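Local coordinates for protein WR4 (Caenorhabditis elegans, PDB 1M1S) that is of unknown function but belongs to the major sperm protein family, as a small sperm-specific member built on the immunoglobulin-like MSP fold, at residues 85-90 / 97-102. Numbering follows the deposited sequence.
Sequences QYAEVP and MAPFKA
Phe100 lays the tip of its ring against the backbone of Gln85 and Tyr86, and Pro99 beside it meets Ala87 and Val89. All the contacts across this pair of segments are van der Waals; no hydrogen bond joins them. Phe100 contributes the largest share of the buried surface. Its CB does not point straight at the strand. CG lies anti to the carbonyl carbon, beside the backbone N (chi1 -61°); beyond CG the ring extends toward strand 79-89. On the way, one face is covered by Pro99 CG, 4.1 Å above the ring plane and offset toward the rim. Farther out, Phe100 CE2 touches Gln85 CB at 4.1 Å. The same CE2 also meets Ala87 CB at 4.2 Å. At the tip, Phe100 CZ comes within 3.7 Å of Gln85 O, which approaches the ring obliquely. Tyr86 CA sits at the ring edge, in its plane, 4.0 Å from Phe100 CZ. An alanine in place of Phe100 would probably open a gap over Gln85, Tyr86 and Ala87 and leave Pro99 CG without the ring face it lies over.

Pro99 makes the rest of the contact from its segment, against Ala87 and Val89. Its CB rests on Ala87 CB at 4.0 Å. Its CG touches Val89 CG1 at 3.8 Å, with the two side chains crossing at a slant. Met97 O accepts the backbone N-H groups of both Phe100 and Lys101, which closes the short turn that presents Pro99 and Phe100 together.

Ala40 of the neighbouring strand 38-45 also touches Phe100, and Phe59 touches Val89. The arrangement is a short, weakly bonded helical turn, in the connection between strands 79-89 and 107-115, packed on a sheet of the immunoglobulin-like beta sandwich of the MSP domain.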
loop_
_atom_site.group_PDB
_atom_site.type_symbol
_atom_site.label_atom_id
_atom_site.label_comp_id
_atom_site.label_asym_id
_atom_site.label_seq_id
_atom_site.Cartn_x
_atom_site.Cartn_y
_atom_site.Cartn_z
ATOM N N GLN A 85 2.298 -2.489 -5.149
ATOM C CA GLN A 85 3.353 -3.023 -6.012
ATOM C C GLN A 85 4.652 -2.490 -5.439
ATOM O O GLN A 85 4.651 -1.408 -4.848
ATOM C CB GLN A 85 3.211 -2.519 -7.450
ATOM C CG GLN A 85 1.914 -2.915 -8.160
ATOM C CD GLN A 85 1.987 -2.712 -9.667
ATOM O OE1 GLN A 85 2.658 -1.794 -10.145
ATOM N NE2 GLN A 85 1.319 -3.591 -10.426
ATOM N N TYR A 86 5.739 -3.252 -5.555
ATOM C CA TYR A 86 7.042 -2.787 -5.056
ATOM C C TYR A 86 8.157 -3.014 -6.048
ATOM O O TYR A 86 7.973 -3.683 -7.054
ATOM C CB TYR A 86 7.425 -3.392 -3.693
ATOM C CG TYR A 86 7.413 -4.891 -3.636
ATOM C CD1 TYR A 86 8.551 -5.655 -3.971
ATOM C CD2 TYR A 86 6.250 -5.560 -3.265
ATOM C CE1 TYR A 86 8.503 -7.062 -3.938
ATOM C CE2 TYR A 86 6.197 -6.936 -3.221
ATOM C CZ TYR A 86 7.309 -7.679 -3.563
ATOM O OH TYR A 86 7.171 -9.036 -3.579
ATOM N N ALA A 87 9.326 -2.480 -5.743
ATOM C CA ALA A 87 10.454 -2.636 -6.631
ATOM C C ALA A 87 11.671 -2.321 -5.816
ATOM O O ALA A 87 11.574 -1.533 -4.896
ATOM C CB ALA A 87 10.338 -1.638 -7.759
ATOM N N GLU A 88 12.812 -2.918 -6.145
ATOM C CA GLU A 88 14.059 -2.641 -5.437
ATOM C C GLU A 88 14.672 -1.402 -6.029
ATOM O O GLU A 88 14.599 -1.197 -7.236
ATOM C CB GLU A 88 15.009 -3.791 -5.602
ATOM C CG GLU A 88 14.645 -4.928 -4.726
ATOM C CD GLU A 88 15.069 -6.245 -5.315
ATOM O OE1 GLU A 88 16.083 -6.259 -6.051
ATOM O OE2 GLU A 88 14.374 -7.260 -5.062
ATOM N N VAL A 89 15.250 -0.553 -5.191
ATOM C CA VAL A 89 15.840 0.677 -5.693
ATOM C C VAL A 89 17.191 1.022 -5.054
ATOM O O VAL A 89 17.413 0.752 -3.855
ATOM C CB VAL A 89 14.859 1.888 -5.506
ATOM C CG1 VAL A 89 13.593 1.694 -6.330
ATOM C CG2 VAL A 89 14.513 2.093 -4.046
ATOM N N PRO A 90 18.124 1.600 -5.852
ATOM C CA PRO A 90 19.425 1.961 -5.286
ATOM C C PRO A 90 19.173 3.117 -4.358
ATOM O O PRO A 90 18.222 3.887 -4.578
ATOM C CB PRO A 90 20.193 2.479 -6.495
ATOM C CG PRO A 90 19.526 1.822 -7.640
ATOM C CD PRO A 90 18.087 1.930 -7.288
HETATM N N MSE A 97 8.285 7.070 -8.050
HETATM C CA MSE A 97 7.584 6.747 -9.291
HETATM C C MSE A 97 8.476 6.243 -10.413
HETATM O O MSE A 97 7.963 5.635 -11.349
HETATM C CB MSE A 97 6.769 7.931 -9.822
HETATM C CG MSE A 97 5.783 8.497 -8.846
HETATM SE SE MSE A 97 4.654 9.896 -9.646
HETATM C CE MSE A 97 4.965 11.243 -8.194
ATOM N N ALA A 98 9.781 6.522 -10.344
ATOM C CA ALA A 98 10.726 6.108 -11.386
ATOM C C ALA A 98 10.699 4.620 -11.756
ATOM O O ALA A 98 10.516 4.290 -12.935
ATOM C CB ALA A 98 12.129 6.568 -11.064
ATOM N N PRO A 99 10.802 3.701 -10.761
ATOM C CA PRO A 99 10.764 2.287 -11.163
ATOM C C PRO A 99 9.369 1.781 -11.591
ATOM O O PRO A 99 9.244 0.656 -12.045
ATOM C CB PRO A 99 11.296 1.560 -9.919
ATOM C CG PRO A 99 10.808 2.398 -8.830
ATOM C CD PRO A 99 11.083 3.810 -9.315
ATOM N N PHE A 100 8.334 2.612 -11.457
ATOM C CA PHE A 100 6.974 2.211 -11.853
ATOM C C PHE A 100 6.597 2.762 -13.223
ATOM O O PHE A 100 5.930 2.085 -14.001
ATOM C CB PHE A 100 5.947 2.582 -10.776
ATOM C CG PHE A 100 6.196 1.903 -9.460
ATOM C CD1 PHE A 100 6.614 2.644 -8.353
ATOM C CD2 PHE A 100 6.104 0.514 -9.351
ATOM C CE1 PHE A 100 6.953 2.027 -7.147
ATOM C CE2 PHE A 100 6.439 -0.128 -8.152
ATOM C CZ PHE A 100 6.870 0.638 -7.042
ATOM N N LYS A 101 7.045 3.986 -13.510
ATOM C CA LYS A 101 6.847 4.641 -14.806
ATOM C C LYS A 101 7.706 3.832 -15.789
ATOM O O LYS A 101 7.602 3.985 -17.013
ATOM C CB LYS A 101 7.388 6.084 -14.750
ATOM C CG LYS A 101 6.532 7.111 -14.023
ATOM C CD LYS A 101 7.216 8.483 -14.006
ATOM C CE LYS A 101 6.218 9.589 -13.724
ATOM N NZ LYS A 101 6.879 10.900 -13.593
ATOM N N ALA A 102 8.602 3.031 -15.198
ATOM C CA ALA A 102 9.557 2.170 -15.894
ATOM C C ALA A 102 9.059 0.747 -16.115
ATOM O O ALA A 102 9.650 -0.002 -16.904
ATOM C CB ALA A 102 10.871 2.117 -15.115
#